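Local coordinates for protein SAM dependent methyltransferase (Aquifex aeolicus, PDB 3DH0) that binds S-adenosylmethionine and probably uses it as the methyl donor in a methyl-transfer reaction, at residues A[28-33]-A[109-114]; A[40-45]-A[100-105]; A[50-55]-A[63-68]. All blocks are in the same frame, centred on the assembly; numbering follows the deposited sequence.

All three contacts are buried, and all reach the same sheet, in which strand 40-43 lies between strands 64-69 and 107-113. Contacts 1 and 3 lay helices 26-33 and 52-59 on one face of it; they meet where Leu30 and Phe111 pack against Leu55. Contact 2 takes the other face, where an irregular loop with several exposed residues covers Leu42. No hydrogen bond crosses within any of the three: contact 1 is aromatic and aliphatic, contacts 2 and 3 mainly branched aliphatic. Their polar bonds to the cofactor come from the ends of strands 40-43 and 107-113, where backbone carbonyls hold the amino nitrogen of S-adenosylmethionine, while contact 3 brings two aromatic residues to the pocket.

Contact 1. Residues A[28-33]-A[109-114]; sequences KVLKEF and FIFMAF. With SAM (S-adenosylmethionine), chain C.
Leu30 lays one methyl on the Phe111 ring: CD2 stands 4.2 Å above the plane, displaced toward the rim near CD1, and the two side chains cross at about a right angle. The Phe109 ring is met differently. At its edge, close to its plane, sits a backbone oxygen, Phe33 O, 3.6 Å from Phe109 CE1, while Phe33 CB comes within 4.1 Å of Phe109 CZ. Phe33 thus touches strand 107-113 with its backbone and the root of its side chain. Its ring leads away, with Val29 O in plane at its edge, and makes a cation-pi contact with Arg177.

Both strand rings are aimed at the helix in the same manner: CG is anti to the backbone N in Phe111 (chi1 176°) and, less exactly, in Phe109. Being two residues apart, they emerge from one face of the strand and present two successive landing places for helix 26-33. The strand is central in the Rossmann-like sheet of a class I methyltransferase, with order 3-2-1-4-5-7-6, and hydrogen-bonds through its backbone to strand 40-43 and to strand 137-144. On this face Leu55 of helix 52-59 touches both Leu30 and Phe111, so the two helices share the aromatic surface.

Beyond Phe111 the strand runs into the cofactor pocket. Ala113 O accepts a hydrogen bond of 2.8 Å from SAM N, the amino group of the methionine part. At Phe114 the backbone turns to a left-handed conformation (phi 58°), and Phe114 CB lies 3.8 Å from SAM CE, the methyl carbon that such enzymes transfer.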
loop_
_atom_site.group_PDB
_atom_site.type_symbol
_atom_site.label_atom_id
_atom_site.label_comp_id
_atom_site.label_asym_id
_atom_site.label_seq_id
_atom_site.Cartn_x
_atom_site.Cartn_y
_atom_site.Cartn_z
ATOM N N LYS A 28 5.922 -13.200 -1.495
ATOM C CA LYS A 28 5.223 -14.145 -2.339
ATOM C C LYS A 28 4.133 -13.358 -3.040
ATOM O O LYS A 28 4.012 -13.379 -4.263
ATOM C CB LYS A 28 4.611 -15.277 -1.505
ATOM C CG LYS A 28 3.835 -16.281 -2.347
ATOM C CD LYS A 28 3.613 -17.607 -1.646
ATOM C CE LYS A 28 2.970 -18.608 -2.608
ATOM N NZ LYS A 28 2.535 -19.869 -1.945
ATOM N N VAL A 29 3.351 -12.638 -2.249
ATOM C CA VAL A 29 2.262 -11.833 -2.780
ATOM C C VAL A 29 2.723 -10.762 -3.769
ATOM O O VAL A 29 2.132 -10.616 -4.837
ATOM C CB VAL A 29 1.472 -11.171 -1.635
ATOM C CG1 VAL A 29 0.400 -10.239 -2.194
ATOM C CG2 VAL A 29 0.827 -12.243 -0.785
ATOM N N LEU A 30 3.774 -10.026 -3.421
ATOM C CA LEU A 30 4.285 -8.967 -4.294
ATOM C C LEU A 30 4.753 -9.492 -5.642
ATOM O O LEU A 30 4.391 -8.957 -6.695
ATOM C CB LEU A 30 5.458 -8.237 -3.634
ATOM C CG LEU A 30 5.233 -7.368 -2.401
ATOM C CD1 LEU A 30 6.567 -7.125 -1.711
ATOM C CD2 LEU A 30 4.576 -6.066 -2.802
ATOM N N LYS A 31 5.583 -10.532 -5.589
ATOM C CA LYS A 31 6.143 -11.153 -6.782
ATOM C C LYS A 31 5.025 -11.617 -7.688
ATOM O O LYS A 31 5.117 -11.532 -8.909
ATOM C CB LYS A 31 7.016 -12.348 -6.395
ATOM C CG LYS A 31 7.788 -12.964 -7.548
ATOM C CD LYS A 31 7.013 -14.054 -8.258
ATOM C CE LYS A 31 7.871 -14.681 -9.373
ATOM N NZ LYS A 31 9.221 -15.142 -8.865
ATOM N N GLU A 32 3.959 -12.095 -7.076
ATOM C CA GLU A 32 2.838 -12.580 -7.833
ATOM C C GLU A 32 2.049 -11.426 -8.457
ATOM O O GLU A 32 1.507 -11.556 -9.553
ATOM C CB GLU A 32 1.956 -13.413 -6.914
ATOM C CG GLU A 32 0.813 -14.120 -7.604
ATOM C CD GLU A 32 -0.197 -14.622 -6.602
ATOM O OE1 GLU A 32 0.187 -15.453 -5.733
ATOM O OE2 GLU A 32 -1.368 -14.170 -6.677
ATOM N N PHE A 33 1.985 -10.295 -7.758
ATOM C CA PHE A 33 1.259 -9.128 -8.269
ATOM C C PHE A 33 2.034 -8.314 -9.303
ATOM O O PHE A 33 1.520 -7.322 -9.822
ATOM C CB PHE A 33 0.830 -8.209 -7.127
ATOM C CG PHE A 33 -0.501 -8.558 -6.533
ATOM C CD1 PHE A 33 -0.620 -9.583 -5.600
ATOM C CD2 PHE A 33 -1.640 -7.864 -6.917
ATOM C CE1 PHE A 33 -1.871 -9.916 -5.049
ATOM C CE2 PHE A 33 -2.894 -8.179 -6.383
ATOM C CZ PHE A 33 -3.011 -9.207 -5.449
ATOM N N PHE A 109 4.726 0.824 -9.788
ATOM C CA PHE A 109 3.940 -0.035 -8.923
ATOM C C PHE A 109 3.354 0.761 -7.758
ATOM O O PHE A 109 4.043 1.563 -7.138
ATOM C CB PHE A 109 4.853 -1.137 -8.380
ATOM C CG PHE A 109 4.126 -2.349 -7.916
ATOM C CD1 PHE A 109 3.922 -3.416 -8.781
ATOM C CD2 PHE A 109 3.626 -2.421 -6.621
ATOM C CE1 PHE A 109 3.227 -4.556 -8.366
ATOM C CE2 PHE A 109 2.931 -3.546 -6.185
ATOM C CZ PHE A 109 2.727 -4.623 -7.064
ATOM N N ILE A 110 2.080 0.542 -7.472
ATOM C CA ILE A 110 1.423 1.206 -6.358
ATOM C C ILE A 110 0.909 0.117 -5.417
ATOM O O ILE A 110 0.077 -0.701 -5.784
ATOM C CB ILE A 110 0.244 2.070 -6.822
ATOM C CG1 ILE A 110 0.707 3.092 -7.859
ATOM C CG2 ILE A 110 -0.356 2.816 -5.630
ATOM C CD1 ILE A 110 -0.439 3.690 -8.668
ATOM N N PHE A 111 1.423 0.110 -4.200
ATOM C CA PHE A 111 1.053 -0.882 -3.201
ATOM C C PHE A 111 0.281 -0.212 -2.079
ATOM O O PHE A 111 0.787 0.700 -1.422
ATOM C CB PHE A 111 2.329 -1.520 -2.657
ATOM C CG PHE A 111 2.109 -2.496 -1.557
ATOM C CD1 PHE A 111 1.331 -3.628 -1.754
ATOM C CD2 PHE A 111 2.742 -2.316 -0.330
ATOM C CE1 PHE A 111 1.186 -4.575 -0.750
ATOM C CE2 PHE A 111 2.612 -3.247 0.683
ATOM C CZ PHE A 111 1.831 -4.387 0.475
ATOM N N MET A 112 -0.949 -0.655 -1.864
ATOM C CA MET A 112 -1.778 -0.086 -0.814
ATOM C C MET A 112 -2.185 -1.183 0.175
ATOM O O MET A 112 -3.188 -1.860 -0.026
ATOM C CB MET A 112 -3.010 0.562 -1.442
ATOM C CG MET A 112 -3.348 1.912 -0.852
ATOM S SD MET A 112 -4.789 2.668 -1.598
ATOM C CE MET A 112 -4.271 2.852 -3.250
ATOM N N ALA A 113 -1.408 -1.359 1.239
ATOM C CA ALA A 113 -1.707 -2.401 2.223
ATOM C C ALA A 113 -2.494 -1.940 3.448
ATOM O O ALA A 113 -1.974 -1.237 4.308
ATOM C CB ALA A 113 -0.418 -3.083 2.667
ATOM N N PHE A 114 -3.747 -2.378 3.520
ATOM C CA PHE A 114 -4.650 -2.039 4.617
ATOM C C PHE A 114 -4.874 -0.543 4.803
ATOM O O PHE A 114 -5.172 -0.090 5.908
ATOM C CB PHE A 114 -4.138 -2.623 5.938
ATOM C CG PHE A 114 -3.938 -4.107 5.904
ATOM C CD1 PHE A 114 -2.653 -4.645 5.826
ATOM C CD2 PHE A 114 -5.033 -4.967 5.941
ATOM C CE1 PHE A 114 -2.460 -6.010 5.787
ATOM C CE2 PHE A 114 -4.855 -6.336 5.904
ATOM C CZ PHE A 114 -3.563 -6.867 5.828
HETATM N N SAM C . 0.363 -0.575 5.635
HETATM C CA SAM C . 0.970 -0.530 7.000
HETATM C C SAM C . 1.600 -1.860 7.344
HETATM O O SAM C . 1.539 -2.771 6.518
HETATM O OXT SAM C . 2.157 -1.925 8.488
HETATM C CB SAM C . -0.102 -0.190 8.031
HETATM C CG SAM C . -0.929 0.919 7.520
HETATM S SD SAM C . -2.310 1.569 8.500
HETATM C CE SAM C . -3.508 0.237 8.422
HETATM C "C5'" SAM C . -2.898 2.796 7.431
HETATM C "C4'" SAM C . -2.054 4.051 7.339
HETATM O "O4'" SAM C . -2.705 4.846 6.355
HETATM C "C3'" SAM C . -2.144 4.938 8.596
HETATM O "O3'" SAM C . -0.815 4.882 9.189
HETATM C "C2'" SAM C . -2.396 6.349 8.100
HETATM O "O2'" SAM C . -1.653 7.415 8.651
HETATM C "C1'" SAM C . -2.319 6.142 6.555
HETATM N N9 SAM C . -3.197 6.946 5.727
HETATM C C8 SAM C . -4.539 7.240 5.867
HETATM N N7 SAM C . -5.002 7.983 4.912
HETATM C C5 SAM C . -3.903 8.203 4.082
HETATM C C6 SAM C . -3.741 8.926 2.865
HETATM N N6 SAM C . -4.766 9.587 2.285
HETATM N N1 SAM C . -2.485 8.945 2.271
HETATM C C2 SAM C . -1.485 8.270 2.888
HETATM N N3 SAM C . -1.536 7.564 4.022
HETATM C C4 SAM C . -2.782 7.568 4.573
#

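Contact 2. Residues A[40-45]-A[100-105]; sequences TVLDVG and IPLPDN. With SAM (S-adenosylmethionine), chain C.
SAM N, the amino nitrogen of the cofactor, gives a hydrogen bond of 2.8 Å to Gly45 O, just past the strand whose Leu42 meets Ile100 and Leu102; a second carbonyl, that of Ala113, accepts from the same nitrogen. Gly45 is the first glycine of the D-x-G-x-G-x-G loop that follows the first strand of the sheet in class I methyltransferases. A side chain at Gly45 would probably collide with SAM O4' of the ribose. One residue earlier, Val44 turns CG1 toward the adenine, 3.9 Å from SAM C2, and Asp43 OD2, at the end of the strand, is hydrogen-bonded to Thr46 OG1 in the loop.

The contact between 40-45 and 100-105 is made by three aliphatic side chains. Leu42 holds its CG anti to the backbone N (chi1 -177°), which carries the fork of its two methyls out from the sheet toward the loop. One prong, CD2, reaches Ile100 CD1 tip to tip at 4.2 Å. The other, CD1, lies 4.3 Å from Leu102 CD2. Pro101, between the two loop residues, is exposed; the chain bends there, and a weak backbone hydrogen bond runs from Leu102 N to Ile100 O. Helix 122-132 closes the same pocket of side chains, with Leu129 against Leu42 and Val132 against both Ile100 and Leu102.

That helix also supplies polar anchors for the loop. Glu128 accepts a hydrogen bond from Ile100 N, while Arg131 binds Leu102 O and forms a salt bridge with Asp104. Methyl-to-methyl contacts have little directionality, so the path of the loop over Leu42 is probably fixed largely by these bonds to the helix.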
loop_
_atom_site.group_PDB
_atom_site.type_symbol
_atom_site.label_atom_id
_atom_site.label_comp_id
_atom_site.label_asym_id
_atom_site.label_seq_id
_atom_site.Cartn_x
_atom_site.Cartn_y
_atom_site.Cartn_z
ATOM N N THR A 40 9.811 1.440 -9.590
ATOM C CA THR A 40 9.678 2.448 -8.561
ATOM C C THR A 40 8.313 2.163 -7.994
ATOM O O THR A 40 7.325 2.135 -8.726
ATOM C CB THR A 40 9.733 3.862 -9.119
ATOM O OG1 THR A 40 11.084 4.168 -9.466
ATOM C CG2 THR A 40 9.248 4.863 -8.092
ATOM N N VAL A 41 8.272 1.913 -6.693
ATOM C CA VAL A 41 7.015 1.592 -6.052
ATOM C C VAL A 41 6.578 2.593 -4.996
ATOM O O VAL A 41 7.391 3.123 -4.244
ATOM C CB VAL A 41 7.073 0.189 -5.422
ATOM C CG1 VAL A 41 8.347 0.029 -4.634
ATOM C CG2 VAL A 41 5.871 -0.030 -4.533
ATOM N N LEU A 42 5.274 2.856 -4.969
ATOM C CA LEU A 42 4.695 3.774 -4.001
ATOM C C LEU A 42 3.974 2.939 -2.959
ATOM O O LEU A 42 3.157 2.088 -3.299
ATOM C CB LEU A 42 3.705 4.736 -4.671
ATOM C CG LEU A 42 3.100 5.781 -3.724
ATOM C CD1 LEU A 42 4.208 6.662 -3.166
ATOM C CD2 LEU A 42 2.070 6.626 -4.443
ATOM N N ASP A 43 4.305 3.181 -1.695
ATOM C CA ASP A 43 3.703 2.480 -0.569
ATOM C C ASP A 43 2.840 3.530 0.104
ATOM O O ASP A 43 3.346 4.363 0.840
ATOM C CB ASP A 43 4.807 1.997 0.376
ATOM C CG ASP A 43 4.288 1.106 1.497
ATOM O OD1 ASP A 43 3.130 0.639 1.418
ATOM O OD2 ASP A 43 5.054 0.862 2.461
ATOM N N VAL A 44 1.540 3.484 -0.152
ATOM C CA VAL A 44 0.622 4.486 0.379
ATOM C C VAL A 44 0.533 4.651 1.906
ATOM O O VAL A 44 1.042 5.630 2.445
ATOM C CB VAL A 44 -0.769 4.300 -0.254
ATOM C CG1 VAL A 44 -1.729 5.350 0.245
ATOM C CG2 VAL A 44 -0.635 4.419 -1.760
ATOM N N GLY A 45 -0.108 3.744 2.625
ATOM C CA GLY A 45 -0.139 3.935 4.068
ATOM C C GLY A 45 1.062 3.233 4.667
ATOM O O GLY A 45 0.934 2.173 5.282
ATOM N N ILE A 100 -0.028 13.823 -3.464
ATOM C CA ILE A 100 1.217 13.076 -3.338
ATOM C C ILE A 100 2.343 13.994 -3.816
ATOM O O ILE A 100 2.316 14.505 -4.927
ATOM C CB ILE A 100 1.163 11.781 -4.176
ATOM C CG1 ILE A 100 -0.054 10.957 -3.748
ATOM C CG2 ILE A 100 2.437 10.969 -3.980
ATOM C CD1 ILE A 100 -0.496 9.923 -4.744
ATOM N N PRO A 101 3.351 14.216 -2.971
ATOM C CA PRO A 101 4.488 15.083 -3.293
ATOM C C PRO A 101 5.431 14.589 -4.381
ATOM O O PRO A 101 6.634 14.802 -4.306
ATOM C CB PRO A 101 5.184 15.226 -1.949
ATOM C CG PRO A 101 4.966 13.882 -1.341
ATOM C CD PRO A 101 3.520 13.599 -1.643
ATOM N N LEU A 102 4.884 13.960 -5.408
ATOM C CA LEU A 102 5.701 13.434 -6.487
ATOM C C LEU A 102 5.319 14.005 -7.846
ATOM O O LEU A 102 4.190 14.456 -8.043
ATOM C CB LEU A 102 5.549 11.914 -6.534
ATOM C CG LEU A 102 6.579 10.978 -5.898
ATOM C CD1 LEU A 102 7.109 11.497 -4.597
ATOM C CD2 LEU A 102 5.902 9.651 -5.710
ATOM N N PRO A 103 6.272 14.027 -8.796
ATOM C CA PRO A 103 5.942 14.550 -10.128
ATOM C C PRO A 103 5.199 13.493 -10.950
ATOM O O PRO A 103 5.272 12.307 -10.651
ATOM C CB PRO A 103 7.307 14.905 -10.723
ATOM C CG PRO A 103 8.257 13.995 -10.012
ATOM C CD PRO A 103 7.733 14.007 -8.591
ATOM N N ASP A 104 4.479 13.923 -11.978
ATOM C CA ASP A 104 3.734 13.000 -12.818
ATOM C C ASP A 104 4.582 11.858 -13.362
ATOM O O ASP A 104 5.802 11.959 -13.474
ATOM C CB ASP A 104 3.119 13.732 -14.008
ATOM C CG ASP A 104 2.184 14.842 -13.601
ATOM O OD1 ASP A 104 1.179 15.045 -14.307
ATOM O OD2 ASP A 104 2.447 15.526 -12.597
ATOM N N ASN A 105 3.906 10.767 -13.694
ATOM C CA ASN A 105 4.523 9.589 -14.290
ATOM C C ASN A 105 5.854 9.163 -13.684
ATOM O O ASN A 105 6.848 8.974 -14.391
ATOM C CB ASN A 105 4.670 9.847 -15.786
ATOM C CG ASN A 105 3.409 10.453 -16.385
ATOM O OD1 ASN A 105 2.359 9.813 -16.419
ATOM N ND2 ASN A 105 3.502 11.700 -16.838
HETATM N N SAM C . 0.363 -0.575 5.635
HETATM C CA SAM C . 0.970 -0.530 7.000
HETATM C C SAM C . 1.600 -1.860 7.344
HETATM O O SAM C . 1.539 -2.771 6.518
HETATM O OXT SAM C . 2.157 -1.925 8.488
HETATM C CB SAM C . -0.102 -0.190 8.031
HETATM C CG SAM C . -0.929 0.919 7.520
HETATM S SD SAM C . -2.310 1.569 8.500
HETATM C CE SAM C . -3.508 0.237 8.422
HETATM C "C5'" SAM C . -2.898 2.796 7.431
HETATM C "C4'" SAM C . -2.054 4.051 7.339
HETATM O "O4'" SAM C . -2.705 4.846 6.355
HETATM C "C3'" SAM C . -2.144 4.938 8.596
HETATM O "O3'" SAM C . -0.815 4.882 9.189
HETATM C "C2'" SAM C . -2.396 6.349 8.100
HETATM O "O2'" SAM C . -1.653 7.415 8.651
HETATM C "C1'" SAM C . -2.319 6.142 6.555
HETATM N N9 SAM C . -3.197 6.946 5.727
HETATM C C8 SAM C . -4.539 7.240 5.867
HETATM N N7 SAM C . -5.002 7.983 4.912
HETATM C C5 SAM C . -3.903 8.203 4.082
HETATM C C6 SAM C . -3.741 8.926 2.865
HETATM N N6 SAM C . -4.766 9.587 2.285
HETATM N N1 SAM C . -2.485 8.945 2.271
HETATM C C2 SAM C . -1.485 8.270 2.888
HETATM N N3 SAM C . -1.536 7.564 4.022
HETATM C C4 SAM C . -2.782 7.568 4.573
#

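Contact 3. Residues A[50-55]-A[63-68]; sequences FYLPYL and GKVYAI. With SAM (S-adenosylmethionine), chain C.
Leu52 pushes its forked end into the hollow between Val65 and Ala67, joining helix 52-59 to strand 64-69 in the beta-alpha-beta crossover that starts from strand 40-43. Its CD2 is the bump, 3.7 Å from both Val65 CG1 and Ala67 CB; CD1 rests on the same alanine methyl. The small Ala67 forms the floor of the hollow and Val65 its raised wall. Leu52 does not leave the helix pointing at the strand; with CG anti to the carbonyl carbon (chi1 -78°) its end swings in.

Alternation along the strand sends Lys64 and Tyr66 to its other side, where Lys64 NZ hydrogen-bonds Tyr66 OH.

Before the helix, Phe50 and Tyr51 belong to the cofactor pocket. The edge of the Phe50 ring points at one face of Tyr51, with Phe50 CD2 3.6 Å above the ring centre, and Phe24 meets Tyr51 nearly parallel. With an alanine at Tyr51, the Phe50 edge would probably lose the surface it rests on and Phe24 its ring partner.

One helical turn after Leu52, the backbone at Leu55 receives the second methyl of Val65, CG2 lying 3.9 Å from Leu55 C.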
loop_
_atom_site.group_PDB
_atom_site.type_symbol
_atom_site.label_atom_id
_atom_site.label_comp_id
_atom_site.label_asym_id
_atom_site.label_seq_id
_atom_site.Cartn_x
_atom_site.Cartn_y
_atom_site.Cartn_z
ATOM N N PHE A 50 6.431 -1.432 7.958
ATOM C CA PHE A 50 6.529 -2.877 8.110
ATOM C C PHE A 50 6.920 -3.611 6.840
ATOM O O PHE A 50 7.900 -4.340 6.833
ATOM C CB PHE A 50 5.216 -3.446 8.637
ATOM C CG PHE A 50 5.265 -4.918 8.892
ATOM C CD1 PHE A 50 6.047 -5.432 9.925
ATOM C CD2 PHE A 50 4.567 -5.804 8.076
ATOM C CE1 PHE A 50 6.136 -6.811 10.141
ATOM C CE2 PHE A 50 4.647 -7.189 8.281
ATOM C CZ PHE A 50 5.434 -7.692 9.316
ATOM N N TYR A 51 6.157 -3.427 5.770
ATOM C CA TYR A 51 6.458 -4.080 4.501
ATOM C C TYR A 51 7.599 -3.441 3.701
ATOM O O TYR A 51 7.964 -3.933 2.646
ATOM C CB TYR A 51 5.203 -4.132 3.637
ATOM C CG TYR A 51 4.121 -5.004 4.208
ATOM C CD1 TYR A 51 4.291 -6.382 4.303
ATOM C CD2 TYR A 51 2.936 -4.460 4.680
ATOM C CE1 TYR A 51 3.308 -7.190 4.857
ATOM C CE2 TYR A 51 1.944 -5.271 5.239
ATOM C CZ TYR A 51 2.144 -6.627 5.321
ATOM O OH TYR A 51 1.196 -7.433 5.874
ATOM N N LEU A 52 8.172 -2.358 4.208
ATOM C CA LEU A 52 9.253 -1.673 3.505
ATOM C C LEU A 52 10.493 -2.526 3.229
ATOM O O LEU A 52 11.089 -2.439 2.154
ATOM C CB LEU A 52 9.638 -0.383 4.249
ATOM C CG LEU A 52 8.689 0.822 4.057
ATOM C CD1 LEU A 52 9.218 2.053 4.797
ATOM C CD2 LEU A 52 8.542 1.125 2.576
ATOM N N PRO A 53 10.913 -3.347 4.198
ATOM C CA PRO A 53 12.096 -4.175 3.935
ATOM C C PRO A 53 11.879 -5.074 2.716
ATOM O O PRO A 53 12.821 -5.445 2.019
ATOM C CB PRO A 53 12.231 -4.984 5.222
ATOM C CG PRO A 53 11.770 -4.010 6.255
ATOM C CD PRO A 53 10.538 -3.406 5.623
ATOM N N TYR A 54 10.619 -5.407 2.472
ATOM C CA TYR A 54 10.238 -6.272 1.373
ATOM C C TYR A 54 10.298 -5.571 0.047
ATOM O O TYR A 54 11.037 -5.969 -0.834
ATOM C CB TYR A 54 8.841 -6.813 1.636
ATOM C CG TYR A 54 8.811 -7.642 2.886
ATOM C CD1 TYR A 54 9.342 -8.929 2.891
ATOM C CD2 TYR A 54 8.362 -7.104 4.098
ATOM C CE1 TYR A 54 9.442 -9.660 4.055
ATOM C CE2 TYR A 54 8.463 -7.837 5.282
ATOM C CZ TYR A 54 9.012 -9.120 5.243
ATOM O OH TYR A 54 9.166 -9.851 6.396
ATOM N N LEU A 55 9.500 -4.525 -0.085
ATOM C CA LEU A 55 9.472 -3.715 -1.293
ATOM C C LEU A 55 10.900 -3.298 -1.661
ATOM O O LEU A 55 11.302 -3.340 -2.819
ATOM C CB LEU A 55 8.628 -2.472 -1.031
ATOM C CG LEU A 55 7.170 -2.731 -0.656
ATOM C CD1 LEU A 55 6.544 -1.453 -0.119
ATOM C CD2 LEU A 55 6.411 -3.259 -1.871
ATOM N N GLY A 63 16.022 -0.058 -8.158
ATOM C CA GLY A 63 14.687 0.474 -7.961
ATOM C C GLY A 63 14.575 1.525 -6.867
ATOM O O GLY A 63 15.569 1.966 -6.288
ATOM N N LYS A 64 13.352 1.933 -6.572
ATOM C CA LYS A 64 13.154 2.926 -5.540
ATOM C C LYS A 64 11.820 2.723 -4.845
ATOM O O LYS A 64 10.861 2.250 -5.442
ATOM C CB LYS A 64 13.214 4.322 -6.151
ATOM C CG LYS A 64 13.658 5.394 -5.178
ATOM C CD LYS A 64 13.555 6.763 -5.821
ATOM C CE LYS A 64 14.345 6.852 -7.114
ATOM N NZ LYS A 64 14.176 8.184 -7.736
ATOM N N VAL A 65 11.764 3.079 -3.573
ATOM C CA VAL A 65 10.535 2.931 -2.819
ATOM C C VAL A 65 10.127 4.238 -2.155
ATOM O O VAL A 65 10.830 4.751 -1.294
ATOM C CB VAL A 65 10.681 1.854 -1.712
ATOM C CG1 VAL A 65 9.379 1.730 -0.944
ATOM C CG2 VAL A 65 11.065 0.516 -2.314
ATOM N N TYR A 66 8.997 4.789 -2.569
ATOM C CA TYR A 66 8.499 6.008 -1.954
ATOM C C TYR A 66 7.467 5.580 -0.934
ATOM O O TYR A 66 6.436 5.026 -1.289
ATOM C CB TYR A 66 7.839 6.929 -2.982
ATOM C CG TYR A 66 8.808 7.584 -3.929
ATOM C CD1 TYR A 66 9.684 8.569 -3.483
ATOM C CD2 TYR A 66 8.874 7.190 -5.265
ATOM C CE1 TYR A 66 10.598 9.138 -4.334
ATOM C CE2 TYR A 66 9.788 7.753 -6.121
ATOM C CZ TYR A 66 10.646 8.723 -5.649
ATOM O OH TYR A 66 11.572 9.269 -6.486
ATOM N N ALA A 67 7.756 5.835 0.333
ATOM C CA ALA A 67 6.857 5.472 1.410
ATOM C C ALA A 67 6.180 6.715 1.974
ATOM O O ALA A 67 6.787 7.458 2.728
ATOM C CB ALA A 67 7.634 4.758 2.509
ATOM N N ILE A 68 4.924 6.942 1.614
ATOM C CA ILE A 68 4.203 8.104 2.109
ATOM C C ILE A 68 3.277 7.778 3.267
ATOM O O ILE A 68 3.074 6.631 3.614
ATOM C CB ILE A 68 3.364 8.754 1.004
ATOM C CG1 ILE A 68 2.443 7.702 0.379
ATOM C CG2 ILE A 68 4.273 9.407 -0.032
ATOM C CD1 ILE A 68 1.441 8.249 -0.629
HETATM N N SAM C . 0.363 -0.575 5.635
HETATM C CA SAM C . 0.970 -0.530 7.000
HETATM C C SAM C . 1.600 -1.860 7.344
HETATM O O SAM C . 1.539 -2.771 6.518
HETATM O OXT SAM C . 2.157 -1.925 8.488
HETATM C CB SAM C . -0.102 -0.190 8.031
HETATM C CG SAM C . -0.929 0.919 7.520
HETATM S SD SAM C . -2.310 1.569 8.500
HETATM C CE SAM C . -3.508 0.237 8.422
HETATM C "C5'" SAM C . -2.898 2.796 7.431
HETATM C "C4'" SAM C . -2.054 4.051 7.339
HETATM O "O4'" SAM C . -2.705 4.846 6.355
HETATM C "C3'" SAM C . -2.144 4.938 8.596
HETATM O "O3'" SAM C . -0.815 4.882 9.189
HETATM C "C2'" SAM C . -2.396 6.349 8.100
HETATM O "O2'" SAM C . -1.653 7.415 8.651
HETATM C "C1'" SAM C . -2.319 6.142 6.555
HETATM N N9 SAM C . -3.197 6.946 5.727
HETATM C C8 SAM C . -4.539 7.240 5.867
HETATM N N7 SAM C . -5.002 7.983 4.912
HETATM C C5 SAM C . -3.903 8.203 4.082
HETATM C C6 SAM C . -3.741 8.926 2.865
HETATM N N6 SAM C . -4.766 9.587 2.285
HETATM N N1 SAM C . -2.485 8.945 2.271
HETATM C C2 SAM C . -1.485 8.270 2.888
HETATM N N3 SAM C . -1.536 7.564 4.022
HETATM C C4 SAM C . -2.782 7.568 4.573
#